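Long-range contacts in uncharacterized protein DUF1344 (Bacteroides vulgatus ATCC 8482, PDB 3K6O), which is of unknown function but belongs to the NigD-like family, which joins an N-terminal OB domain to a C-terminal beta sandwich domain: residues 133-139 / 152-157; 116-120 / 170-174; 80-84 / 220-224; 32-36 / 58-63. All coordinates share one frame. Residues are numbered along the deposited sequence.

Contact 1: residues 133-139 / 152-157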
loop_
_atom_site.group_PDB
_atom_site.type_symbol
_atom_site.label_atom_id
_atom_site.label_comp_id
_atom_site.label_asym_id
_atom_site.label_seq_id
_atom_site.Cartn_x
_atom_site.Cartn_y
_atom_site.Cartn_z
ATOM N N ILE A 133 -9.314 4.237 11.615
ATOM C CA ILE A 133 -7.857 4.314 11.402
ATOM C C ILE A 133 -7.221 2.913 11.346
ATOM O O ILE A 133 -7.528 2.028 12.164
ATOM C CB ILE A 133 -7.148 5.161 12.527
ATOM C CG1 ILE A 133 -7.400 4.613 13.943
ATOM C CG2 ILE A 133 -7.629 6.591 12.501
ATOM C CD1 ILE A 133 -6.606 5.368 15.051
ATOM N N LEU A 134 -6.405 2.707 10.330
ATOM C CA LEU A 134 -5.471 1.603 10.272
ATOM C C LEU A 134 -4.025 2.158 10.318
ATOM O O LEU A 134 -3.599 2.865 9.405
ATOM C CB LEU A 134 -5.682 0.793 8.997
ATOM C CG LEU A 134 -4.870 -0.515 8.920
ATOM C CD1 LEU A 134 -5.350 -1.564 9.951
ATOM C CD2 LEU A 134 -4.878 -1.107 7.523
ATOM N N ASN A 135 -3.266 1.799 11.357
ATOM C CA ASN A 135 -1.853 2.182 11.442
ATOM C C ASN A 135 -0.874 0.984 11.392
ATOM O O ASN A 135 -1.206 -0.162 11.744
ATOM C CB ASN A 135 -1.603 2.942 12.738
ATOM C CG ASN A 135 -2.167 4.338 12.734
ATOM O OD1 ASN A 135 -3.166 4.641 13.428
ATOM N ND2 ASN A 135 -1.544 5.194 12.003
ATOM N N LEU A 136 0.330 1.278 10.969
ATOM C CA LEU A 136 1.462 0.343 10.974
ATOM C C LEU A 136 2.476 0.907 11.937
ATOM O O LEU A 136 2.996 2.009 11.733
ATOM C CB LEU A 136 2.101 0.238 9.593
ATOM C CG LEU A 136 3.180 -0.841 9.407
ATOM C CD1 LEU A 136 2.605 -2.237 9.653
ATOM C CD2 LEU A 136 3.796 -0.731 8.025
ATOM N N VAL A 137 2.705 0.188 13.033
ATOM C CA VAL A 137 3.418 0.764 14.128
ATOM C C VAL A 137 4.655 -0.020 14.447
ATOM O O VAL A 137 4.708 -1.222 14.230
ATOM C CB VAL A 137 2.503 0.818 15.351
ATOM C CG1 VAL A 137 1.119 1.420 14.951
ATOM C CG2 VAL A 137 2.381 -0.571 15.952
ATOM N N VAL A 138 5.646 0.667 14.992
ATOM C CA VAL A 138 6.739 0.032 15.727
ATOM C C VAL A 138 6.407 -0.019 17.200
ATOM O O VAL A 138 6.175 1.018 17.817
ATOM C CB VAL A 138 8.049 0.808 15.545
ATOM C CG1 VAL A 138 9.274 0.109 16.304
ATOM C CG2 VAL A 138 8.332 1.006 14.049
ATOM N N ASN A 139 6.378 -1.218 17.764
ATOM C CA ASN A 139 5.999 -1.387 19.155
ATOM C C ASN A 139 7.197 -1.088 20.036
ATOM O O ASN A 139 8.137 -1.892 20.102
ATOM C CB ASN A 139 5.514 -2.818 19.398
ATOM C CG ASN A 139 4.833 -2.992 20.772
ATOM O OD1 ASN A 139 5.162 -2.265 21.678
ATOM N ND2 ASN A 139 3.920 -3.984 20.927
ATOM N N LEU A 152 6.838 -5.170 12.879
ATOM C CA LEU A 152 5.831 -4.096 12.837
ATOM C C LEU A 152 4.462 -4.672 13.191
ATOM O O LEU A 152 4.227 -5.921 13.098
ATOM C CB LEU A 152 5.771 -3.476 11.431
ATOM C CG LEU A 152 7.060 -2.870 10.929
ATOM C CD1 LEU A 152 6.970 -2.421 9.442
ATOM C CD2 LEU A 152 7.595 -1.764 11.845
ATOM N N GLU A 153 3.530 -3.787 13.553
ATOM C CA GLU A 153 2.183 -4.258 13.847
ATOM C C GLU A 153 1.173 -3.392 13.170
ATOM O O GLU A 153 1.323 -2.180 13.113
ATOM C CB GLU A 153 1.921 -4.308 15.363
ATOM C CG GLU A 153 3.050 -4.932 16.203
ATOM C CD GLU A 153 2.686 -5.060 17.695
ATOM O OE1 GLU A 153 1.531 -4.699 18.045
ATOM O OE2 GLU A 153 3.561 -5.497 18.493
ATOM N N LEU A 154 0.138 -4.018 12.643
ATOM C CA LEU A 154 -0.981 -3.284 12.104
ATOM C C LEU A 154 -2.011 -3.167 13.216
ATOM O O LEU A 154 -2.368 -4.159 13.823
ATOM C CB LEU A 154 -1.632 -3.999 10.927
ATOM C CG LEU A 154 -1.201 -3.811 9.478
ATOM C CD1 LEU A 154 -2.181 -4.688 8.656
ATOM C CD2 LEU A 154 -1.194 -2.353 9.012
ATOM N N ARG A 155 -2.476 -1.952 13.456
ATOM C CA ARG A 155 -3.396 -1.652 14.525
ATOM C C ARG A 155 -4.626 -0.968 13.919
ATOM O O ARG A 155 -4.501 0.094 13.303
ATOM C CB ARG A 155 -2.694 -0.746 15.544
ATOM C CG ARG A 155 -1.483 -1.385 16.220
ATOM C CD ARG A 155 -1.938 -2.623 17.007
ATOM N NE ARG A 155 -0.952 -3.124 17.982
ATOM C CZ ARG A 155 -0.979 -2.919 19.295
ATOM N NH1 ARG A 155 -1.933 -2.202 19.885
ATOM N NH2 ARG A 155 -0.061 -3.495 20.041
ATOM N N TYR A 156 -5.798 -1.574 14.100
ATOM C CA TYR A 156 -7.059 -1.004 13.617
ATOM C C TYR A 156 -7.863 -0.395 14.764
ATOM O O TYR A 156 -7.948 -0.963 15.853
ATOM C CB TYR A 156 -7.907 -2.084 12.920
ATOM C CG TYR A 156 -9.269 -1.621 12.409
ATOM C CD1 TYR A 156 -9.369 -0.684 11.409
ATOM C CD2 TYR A 156 -10.462 -2.129 12.949
ATOM C CE1 TYR A 156 -10.596 -0.288 10.910
ATOM C CE2 TYR A 156 -11.690 -1.720 12.479
ATOM C CZ TYR A 156 -11.743 -0.800 11.448
ATOM O OH TYR A 156 -12.936 -0.361 10.970
ATOM N N ASN A 157 -8.451 0.770 14.506
ATOM C CA ASN A 157 -9.367 1.382 15.451
ATOM C C ASN A 157 -10.575 1.884 14.666
ATOM O O ASN A 157 -10.420 2.691 13.760
ATOM C CB ASN A 157 -8.700 2.517 16.233
ATOM C CG ASN A 157 -9.402 2.808 17.541
ATOM O OD1 ASN A 157 -10.580 2.464 17.728
ATOM N ND2 ASN A 157 -8.682 3.427 18.476
#

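Contact 2: residues 116-120 / 170-174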
loop_
_atom_site.group_PDB
_atom_site.type_symbol
_atom_site.label_atom_id
_atom_site.label_comp_id
_atom_site.label_asym_id
_atom_site.label_seq_id
_atom_site.Cartn_x
_atom_site.Cartn_y
_atom_site.Cartn_z
ATOM N N ASP A 116 8.978 -0.079 -1.585
ATOM C CA ASP A 116 8.821 1.135 -0.792
ATOM C C ASP A 116 7.676 1.084 0.191
ATOM O O ASP A 116 7.654 1.919 1.088
ATOM C CB ASP A 116 8.605 2.401 -1.640
ATOM C CG ASP A 116 9.762 2.720 -2.565
ATOM O OD1 ASP A 116 10.952 2.512 -2.219
ATOM O OD2 ASP A 116 9.456 3.220 -3.655
ATOM N N TYR A 117 6.751 0.139 0.034
ATOM C CA TYR A 117 5.507 0.160 0.831
ATOM C C TYR A 117 5.054 -1.165 1.351
ATOM O O TYR A 117 5.311 -2.178 0.750
ATOM C CB TYR A 117 4.329 0.713 0.024
ATOM C CG TYR A 117 4.573 2.009 -0.713
ATOM C CD1 TYR A 117 4.355 3.241 -0.099
ATOM C CD2 TYR A 117 5.009 1.996 -2.029
ATOM C CE1 TYR A 117 4.564 4.451 -0.766
ATOM C CE2 TYR A 117 5.219 3.212 -2.731
ATOM C CZ TYR A 117 4.990 4.430 -2.095
ATOM O OH TYR A 117 5.162 5.616 -2.780
ATOM N N LEU A 118 4.363 -1.140 2.482
ATOM C CA LEU A 118 3.478 -2.232 2.844
ATOM C C LEU A 118 2.069 -1.872 2.337
ATOM O O LEU A 118 1.466 -0.878 2.743
ATOM C CB LEU A 118 3.469 -2.466 4.343
ATOM C CG LEU A 118 2.679 -3.709 4.743
ATOM C CD1 LEU A 118 3.423 -5.002 4.345
ATOM C CD2 LEU A 118 2.369 -3.722 6.210
ATOM N N ASN A 119 1.565 -2.718 1.447
ATOM C CA ASN A 119 0.294 -2.534 0.760
ATOM C C ASN A 119 -0.746 -3.417 1.395
ATOM O O ASN A 119 -0.573 -4.632 1.499
ATOM C CB ASN A 119 0.458 -2.882 -0.710
ATOM C CG ASN A 119 1.544 -2.040 -1.358
ATOM O OD1 ASN A 119 1.425 -0.803 -1.446
ATOM N ND2 ASN A 119 2.652 -2.693 -1.765
ATOM N N VAL A 120 -1.839 -2.795 1.804
ATOM C CA VAL A 120 -2.915 -3.509 2.469
ATOM C C VAL A 120 -4.283 -3.191 1.822
ATOM O O VAL A 120 -4.652 -2.047 1.663
ATOM C CB VAL A 120 -2.944 -3.152 3.945
ATOM C CG1 VAL A 120 -3.929 -4.120 4.717
ATOM C CG2 VAL A 120 -1.526 -3.230 4.534
ATOM N N VAL A 170 -4.548 0.971 1.469
ATOM C CA VAL A 170 -3.589 1.910 1.998
ATOM C C VAL A 170 -2.177 1.371 1.730
ATOM O O VAL A 170 -1.952 0.130 1.671
ATOM C CB VAL A 170 -3.807 2.110 3.515
ATOM C CG1 VAL A 170 -3.657 0.788 4.197
ATOM C CG2 VAL A 170 -2.799 3.080 4.103
ATOM N N SER A 171 -1.241 2.305 1.557
ATOM C CA SER A 171 0.167 1.990 1.394
ATOM C C SER A 171 0.921 2.686 2.502
ATOM O O SER A 171 0.791 3.891 2.637
ATOM C CB SER A 171 0.693 2.473 0.055
ATOM O OG SER A 171 0.241 1.647 -0.989
ATOM N N PHE A 172 1.674 1.915 3.302
ATOM C CA PHE A 172 2.516 2.443 4.354
ATOM C C PHE A 172 3.916 2.545 3.856
ATOM O O PHE A 172 4.449 1.575 3.410
ATOM C CB PHE A 172 2.483 1.496 5.538
ATOM C CG PHE A 172 1.099 1.333 6.132
ATOM C CD1 PHE A 172 0.611 2.278 7.010
ATOM C CD2 PHE A 172 0.300 0.246 5.803
ATOM C CE1 PHE A 172 -0.639 2.154 7.559
ATOM C CE2 PHE A 172 -0.976 0.091 6.358
ATOM C CZ PHE A 172 -1.445 1.062 7.227
ATOM N N LYS A 173 4.530 3.715 3.937
ATOM C CA LYS A 173 5.929 3.847 3.600
ATOM C C LYS A 173 6.807 3.089 4.577
ATOM O O LYS A 173 6.762 3.345 5.787
ATOM C CB LYS A 173 6.365 5.316 3.556
ATOM C CG LYS A 173 5.948 6.027 2.278
ATOM C CD LYS A 173 6.611 7.418 2.129
ATOM C CE LYS A 173 8.102 7.299 1.679
ATOM N NZ LYS A 173 8.232 6.414 0.476
ATOM N N LEU A 174 7.631 2.189 4.050
ATOM C CA LEU A 174 8.459 1.311 4.901
ATOM C C LEU A 174 9.717 1.993 5.468
ATOM O O LEU A 174 10.154 1.701 6.599
ATOM C CB LEU A 174 8.798 0.040 4.160
ATOM C CG LEU A 174 7.645 -0.995 4.110
ATOM C CD1 LEU A 174 7.959 -2.170 3.158
ATOM C CD2 LEU A 174 7.284 -1.544 5.505
#

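Contact 3: residues 80-84 / 220-224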
loop_
_atom_site.group_PDB
_atom_site.type_symbol
_atom_site.label_atom_id
_atom_site.label_comp_id
_atom_site.label_asym_id
_atom_site.label_seq_id
_atom_site.Cartn_x
_atom_site.Cartn_y
_atom_site.Cartn_z
ATOM N N ASN A 80 -6.572 3.823 -18.270
ATOM C CA ASN A 80 -8.016 3.578 -18.415
ATOM C C ASN A 80 -8.834 4.071 -17.214
ATOM O O ASN A 80 -9.953 4.489 -17.373
ATOM C CB ASN A 80 -8.314 2.083 -18.631
ATOM C CG ASN A 80 -7.596 1.486 -19.845
ATOM O OD1 ASN A 80 -7.605 2.060 -20.934
ATOM N ND2 ASN A 80 -6.983 0.314 -19.654
ATOM N N ASP A 81 -8.255 4.040 -16.028
ATOM C CA ASP A 81 -8.961 4.329 -14.784
ATOM C C ASP A 81 -7.975 4.202 -13.654
ATOM O O ASP A 81 -6.914 3.567 -13.809
ATOM C CB ASP A 81 -10.074 3.301 -14.549
ATOM C CG ASP A 81 -11.123 3.766 -13.570
ATOM O OD1 ASP A 81 -11.052 4.889 -13.055
ATOM O OD2 ASP A 81 -12.028 2.963 -13.295
ATOM N N TYR A 82 -8.310 4.806 -12.521
ATOM C CA TYR A 82 -7.587 4.531 -11.303
ATOM C C TYR A 82 -8.358 5.033 -10.095
ATOM O O TYR A 82 -9.375 5.718 -10.222
ATOM C CB TYR A 82 -6.199 5.175 -11.345
ATOM C CG TYR A 82 -6.224 6.684 -11.371
ATOM C CD1 TYR A 82 -6.373 7.359 -12.551
ATOM C CD2 TYR A 82 -6.111 7.428 -10.210
ATOM C CE1 TYR A 82 -6.411 8.720 -12.575
ATOM C CE2 TYR A 82 -6.151 8.795 -10.239
ATOM C CZ TYR A 82 -6.309 9.424 -11.431
ATOM O OH TYR A 82 -6.315 10.783 -11.501
ATOM N N THR A 83 -7.871 4.676 -8.918
ATOM C CA THR A 83 -8.338 5.297 -7.689
ATOM C C THR A 83 -7.145 5.698 -6.851
ATOM O O THR A 83 -6.078 5.081 -6.948
ATOM C CB THR A 83 -9.297 4.388 -6.900
ATOM O OG1 THR A 83 -9.887 5.150 -5.838
ATOM C CG2 THR A 83 -8.571 3.156 -6.318
ATOM N N LEU A 84 -7.286 6.771 -6.079
ATOM C CA LEU A 84 -6.201 7.220 -5.218
ATOM C C LEU A 84 -6.058 6.298 -4.035
ATOM O O LEU A 84 -7.040 5.883 -3.425
ATOM C CB LEU A 84 -6.437 8.640 -4.710
ATOM C CG LEU A 84 -6.216 9.736 -5.752
ATOM C CD1 LEU A 84 -6.611 11.105 -5.163
ATOM C CD2 LEU A 84 -4.761 9.725 -6.253
ATOM N N LEU A 220 -10.742 -2.874 -8.443
ATOM C CA LEU A 220 -10.647 -1.423 -8.538
ATOM C C LEU A 220 -12.030 -0.755 -8.408
ATOM O O LEU A 220 -12.174 0.203 -7.646
ATOM C CB LEU A 220 -9.973 -1.031 -9.846
ATOM C CG LEU A 220 -10.018 0.456 -10.229
ATOM C CD1 LEU A 220 -9.374 1.310 -9.155
ATOM C CD2 LEU A 220 -9.325 0.679 -11.553
ATOM N N ALA A 221 -13.032 -1.259 -9.136
ATOM C CA ALA A 221 -14.401 -0.709 -9.046
ATOM C C ALA A 221 -14.918 -0.666 -7.604
ATOM O O ALA A 221 -15.408 0.373 -7.141
ATOM C CB ALA A 221 -15.391 -1.494 -9.954
ATOM N N GLU A 222 -14.793 -1.782 -6.890
ATOM C CA GLU A 222 -15.172 -1.835 -5.476
ATOM C C GLU A 222 -14.602 -0.710 -4.590
ATOM O O GLU A 222 -15.187 -0.419 -3.557
ATOM C CB GLU A 222 -14.730 -3.161 -4.865
ATOM C CG GLU A 222 -15.582 -4.361 -5.224
ATOM C CD GLU A 222 -14.937 -5.688 -4.780
ATOM O OE1 GLU A 222 -13.972 -5.661 -3.949
ATOM O OE2 GLU A 222 -15.410 -6.750 -5.274
ATOM N N LEU A 223 -13.457 -0.121 -4.955
ATOM C CA LEU A 223 -12.786 0.866 -4.077
ATOM C C LEU A 223 -13.178 2.327 -4.309
ATOM O O LEU A 223 -12.709 3.209 -3.592
ATOM C CB LEU A 223 -11.262 0.762 -4.183
ATOM C CG LEU A 223 -10.503 -0.381 -3.521
ATOM C CD1 LEU A 223 -9.037 -0.298 -3.971
ATOM C CD2 LEU A 223 -10.592 -0.317 -2.016
ATOM N N LYS A 224 -13.994 2.587 -5.321
ATOM C CA LYS A 224 -14.502 3.942 -5.580
ATOM C C LYS A 224 -15.743 4.190 -4.748
ATOM O O LYS A 224 -16.787 3.589 -4.957
ATOM C CB LYS A 224 -14.814 4.128 -7.064
ATOM C CG LYS A 224 -13.560 4.113 -7.950
ATOM C CD LYS A 224 -13.907 3.926 -9.420
ATOM C CE LYS A 224 -12.827 4.472 -10.335
ATOM N NZ LYS A 224 -12.765 5.965 -10.283
ATOM O OXT LYS A 224 -15.734 4.984 -3.822
#

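Contact 4: residues 32-36 / 58-63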
loop_
_atom_site.group_PDB
_atom_site.type_symbol
_atom_site.label_atom_id
_atom_site.label_comp_id
_atom_site.label_asym_id
_atom_site.label_seq_id
_atom_site.Cartn_x
_atom_site.Cartn_y
_atom_site.Cartn_z
ATOM N N TYR A 32 4.233 11.029 -14.693
ATOM C CA TYR A 32 4.367 9.683 -15.200
ATOM C C TYR A 32 4.191 8.745 -14.050
ATOM O O TYR A 32 4.107 9.183 -12.914
ATOM C CB TYR A 32 5.697 9.468 -15.953
ATOM C CG TYR A 32 6.974 9.648 -15.144
ATOM C CD1 TYR A 32 7.537 8.594 -14.450
ATOM C CD2 TYR A 32 7.624 10.872 -15.101
ATOM C CE1 TYR A 32 8.727 8.767 -13.715
ATOM C CE2 TYR A 32 8.790 11.040 -14.395
ATOM C CZ TYR A 32 9.337 9.985 -13.702
ATOM O OH TYR A 32 10.475 10.183 -12.969
ATOM N N LEU A 33 4.078 7.462 -14.356
ATOM C CA LEU A 33 3.785 6.462 -13.356
ATOM C C LEU A 33 4.987 5.528 -13.207
ATOM O O LEU A 33 5.672 5.237 -14.198
ATOM C CB LEU A 33 2.566 5.682 -13.749
ATOM C CG LEU A 33 1.328 6.533 -13.944
ATOM C CD1 LEU A 33 0.204 5.628 -14.389
ATOM C CD2 LEU A 33 0.987 7.306 -12.664
ATOM N N VAL A 34 5.260 5.098 -11.977
ATOM C CA VAL A 34 6.321 4.128 -11.721
ATOM C C VAL A 34 5.673 2.915 -11.096
ATOM O O VAL A 34 5.048 3.028 -10.056
ATOM C CB VAL A 34 7.397 4.725 -10.793
ATOM C CG1 VAL A 34 8.539 3.706 -10.478
ATOM C CG2 VAL A 34 7.944 6.054 -11.413
ATOM N N LEU A 35 5.783 1.762 -11.745
ATOM C CA LEU A 35 5.304 0.503 -11.169
ATOM C C LEU A 35 6.214 0.114 -10.001
ATOM O O LEU A 35 7.316 0.655 -9.861
ATOM C CB LEU A 35 5.284 -0.612 -12.233
ATOM C CG LEU A 35 4.264 -0.500 -13.350
ATOM C CD1 LEU A 35 4.412 -1.676 -14.379
ATOM C CD2 LEU A 35 2.849 -0.444 -12.740
ATOM N N ASP A 36 5.758 -0.794 -9.151
ATOM C CA ASP A 36 6.532 -1.134 -7.957
ATOM C C ASP A 36 7.819 -1.912 -8.346
ATOM O O ASP A 36 8.790 -1.920 -7.602
ATOM C CB ASP A 36 5.681 -1.915 -6.938
ATOM C CG ASP A 36 4.701 -1.021 -6.184
ATOM O OD1 ASP A 36 4.864 0.214 -6.282
ATOM O OD2 ASP A 36 3.774 -1.528 -5.489
ATOM N N ARG A 58 -0.046 7.929 -4.755
ATOM C CA ARG A 58 -0.114 6.521 -5.025
ATOM C C ARG A 58 -1.470 6.212 -5.658
ATOM O O ARG A 58 -2.505 6.706 -5.173
ATOM C CB ARG A 58 -0.025 5.796 -3.700
ATOM C CG ARG A 58 0.105 4.311 -3.828
ATOM C CD ARG A 58 1.487 3.845 -3.541
ATOM N NE ARG A 58 1.575 2.377 -3.402
ATOM C CZ ARG A 58 2.269 1.584 -4.221
ATOM N NH1 ARG A 58 2.931 2.080 -5.263
ATOM N NH2 ARG A 58 2.306 0.276 -3.985
ATOM N N ILE A 59 -1.476 5.366 -6.696
ATOM C CA ILE A 59 -2.738 4.931 -7.305
ATOM C C ILE A 59 -2.853 3.412 -7.445
ATOM O O ILE A 59 -1.850 2.692 -7.536
ATOM C CB ILE A 59 -2.954 5.610 -8.698
ATOM C CG1 ILE A 59 -1.965 5.095 -9.757
ATOM C CG2 ILE A 59 -2.819 7.107 -8.547
ATOM C CD1 ILE A 59 -2.237 5.618 -11.186
ATOM N N PHE A 60 -4.095 2.941 -7.505
ATOM C CA PHE A 60 -4.419 1.576 -7.907
ATOM C C PHE A 60 -5.087 1.773 -9.264
ATOM O O PHE A 60 -6.189 2.342 -9.370
ATOM C CB PHE A 60 -5.340 0.949 -6.852
ATOM C CG PHE A 60 -5.604 -0.516 -7.030
ATOM C CD1 PHE A 60 -4.576 -1.425 -7.221
ATOM C CD2 PHE A 60 -6.892 -1.003 -6.936
ATOM C CE1 PHE A 60 -4.846 -2.799 -7.351
ATOM C CE2 PHE A 60 -7.166 -2.362 -7.067
ATOM C CZ PHE A 60 -6.151 -3.257 -7.261
ATOM N N GLY A 61 -4.394 1.361 -10.317
ATOM C CA GLY A 61 -4.759 1.773 -11.652
ATOM C C GLY A 61 -5.049 0.665 -12.627
ATOM O O GLY A 61 -4.756 -0.494 -12.366
ATOM N N ASN A 62 -5.650 1.066 -13.751
ATOM C CA ASN A 62 -6.002 0.209 -14.861
ATOM C C ASN A 62 -5.251 0.688 -16.120
ATOM O O ASN A 62 -5.579 1.728 -16.651
ATOM C CB ASN A 62 -7.527 0.284 -15.076
ATOM C CG ASN A 62 -8.006 -0.569 -16.213
ATOM O OD1 ASN A 62 -7.261 -0.878 -17.148
ATOM N ND2 ASN A 62 -9.272 -0.946 -16.158
ATOM N N TYR A 63 -4.266 -0.085 -16.573
ATOM C CA TYR A 63 -3.381 0.283 -17.681
ATOM C C TYR A 63 -3.516 -0.669 -18.843
ATOM O O TYR A 63 -3.783 -1.855 -18.653
ATOM C CB TYR A 63 -1.905 0.296 -17.218
ATOM C CG TYR A 63 -1.736 0.734 -15.786
ATOM C CD1 TYR A 63 -2.075 2.031 -15.399
ATOM C CD2 TYR A 63 -1.281 -0.139 -14.820
ATOM C CE1 TYR A 63 -1.966 2.458 -14.077
ATOM C CE2 TYR A 63 -1.158 0.277 -13.459
ATOM C CZ TYR A 63 -1.516 1.579 -13.114
ATOM O OH TYR A 63 -1.428 2.018 -11.826
#

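Contact 1: residues 133-139 / 152-157
An antiparallel hairpin shows how one ladder can carry two chemically distinct faces. Six backbone hydrogen bonds join 133-139 to 152-157, two at each hydrogen-bonded pair: Ile133 with Asn157, Asn135 with Arg155, and Val137 with Glu153. Val137 N to Glu153 O is the shortest at 2.7 Å. Asn135 N to Arg155 O measures 2.9 Å. CA-H...O contacts fill the steps between, the shortest from Leu154 CA to Asn135 O at 3.2 Å.

The non-hydrogen-bonded pairs Leu134-Tyr156 and Leu136-Leu154 put their side chains on one face, opposite Asn135 and Val137. Leu136 CD1 lies 3.9 Å from Leu154 CD2 and 3.8 Å from Leu152 CB, while Leu134 CD1 meets Tyr156 CB at 4.0 Å. This leucine-rich surface packs on Val170 and Phe172 of strand 165-173, inside the C-terminal beta sandwich. At its end, Tyr156 OH is hydrogen-bonded to Asn125.

Polar side chains meet on the face of Asn135 and Val137. Arg155 forms a salt bridge with Glu153 two residues back, NH2 to OE1 at 2.8 Å, with NE also bonding OE1 at 2.9 Å. Across the strands, Asn139 ND2 donates to Glu153 OE2 at 2.9 Å.

Both carboxylate oxygens of Glu153 are thus engaged, so its charge is balanced on a partly exposed face, while the face of Leu134, Leu136 and Leu154 is mainly apolar and packs in the sandwich core.

Contact 2: residues 116-120 / 170-174
Ser171 OG donates a 2.8 Å hydrogen bond to Asn119 OD1, linking two buried polar side chains across a non-hydrogen-bonded pair. This polar pair also takes up the guanidinium of Arg58 from the N-terminal domain, NE at Ser171 OG and NH2 at Asn119 OD1. Backbone bonds follow. Leu118 and Phe172 exchange a reciprocal pair, Leu118 N to Phe172 O and Phe172 N to Leu118 O, each at 2.9 Å; Val120 and Val170 do likewise, with Val120 N to Val170 O at 2.9 Å and Val170 N to Val120 O at 3.0 Å. Where the regular strands stop, Leu174 N still reaches Asp116 O at 3.0 Å and prolongs the ladder by one bond.

These are antiparallel neighbours in the C-terminal beta sandwich, strands 117-125 and 165-173, and successive side chains fall on alternate faces. Leu118, Val120, Val170 and Phe172 point into the sandwich, where Phe172 and Val170 meet Leu134 of strand 133-139. Within the pair, Val120 CG2 touches the edge of the Phe172 ring, 3.8 Å from CE2, and Val120 CB lies 4.0 Å from Val170 CG1. On the reverse face Tyr117 spreads its ring beside its partners, CD1 3.7 Å from Ser171 CB and CE1 3.7 Å from Lys173 CG. Leu174 folds back over the strand start, its CD2 4.1 Å from Leu118 CB.

Contact 3: residues 80-84 / 220-224
Modest surface packing, supplemented by charge, holds the C-terminal tail of the chain against strand 75-93 on the N-terminal domain. The two segments bury 280 Å². Leu220, of helix 217-221, supplies the apolar centre: its CD1 approaches Thr83 CG2 to 3.5 Å and the backbone Tyr82 C to 4.0 Å. Its CD2 also lies beside the Asp81 carboxylate, 3.9 Å from OD2. Leu223 adds a looser touch, CB to Thr83 CG2 at 4.2 Å, and continues onto Phe60 of the adjacent strand 58-66 and onto Pro167 and Met169 of strand 165-173.

The strand belongs to the OB domain and is distorted where the tail arrives: Asn80 and Asp81 both face Asn62 of strand 58-66, a classic beta bulge. Asp81 points its CB toward the tail, and two residues on Thr83 does the same, whereas the intervening Tyr82 turns its side chain away and hydrogen-bonds through OH to Pro49.

The tail itself is shaped by a type I beta turn from Ala221 to Lys224, in which Lys224 N bonds Ala221 O at 3.2 Å. Lys224 is terminal and bears the free carboxylate. Its side chain runs extended as far as CE, then bends at chi4 (-69°) to bring NZ to the strand, in a salt bridge to Asp81 OD1 at 3.4 Å and a weak hydrogen bond to Tyr82 O, also at 3.4 Å.

Contact 4: residues 32-36 / 58-63
From Leu33 onward the first segment makes its contacts through side chains, with no backbone bond to 58-63. Leu33 points toward the second segment and meets two residues of it: its CD2 lies 3.9 Å from Ile59 CD1, and its CD1 lies 3.9 Å from Tyr63 CE1. The nearest CA atoms, those of Leu33 and Ile59, are 9.0 Å apart, so the partners meet across a space rather than side by side. That is what a closed beta barrel of the OB type produces. Strands 32-34 and 58-66 each pair with strand 16-23, and their side chains converge in the interior. Gly61 suits this crowding, since a CB there would fall 2.3 Å from Tyr63 OH, which itself hydrogen-bonds Ala18 O.

Leu35, two residues on, sends CD2 to within 4.1 Å of Tyr63 CE2, so two leucines pack against one tyrosine ring. Asp36 then changes the chemistry. Its carboxylate meets the edge of the Arg58 guanidinium in a bidentate salt bridge, OD2 to NH2 at 2.8 Å and OD1 to NH1 at 2.9 Å. Arg58 NE bonds Ser171 OG, and NH2, already bound to Asp36, also bonds Asn119 OD1, both of the C-terminal domain.

How the contacts relate
Reading from the N terminus, contact 4 closes first, a short loop of 21 residues within the OB domain. Contact 3 opens next, at 80-84, and closes only at the chain's last residues, so its loop of 135 residues encloses contacts 1 and 2. Within it, contact 2 spans 116 to 174, and within that lies the hairpin of contact 1. No loops cross. Strand 75-93 runs through both domains, neighbouring 58-66 in one, where contacts 3 and 4 meet, and 133-139 and 165-173 in the other. Contacts 1 and 2 pack together in the sandwich, contact 4 meets contact 2 at the domain interface, and contact 3 returns the C terminus to the OB domain.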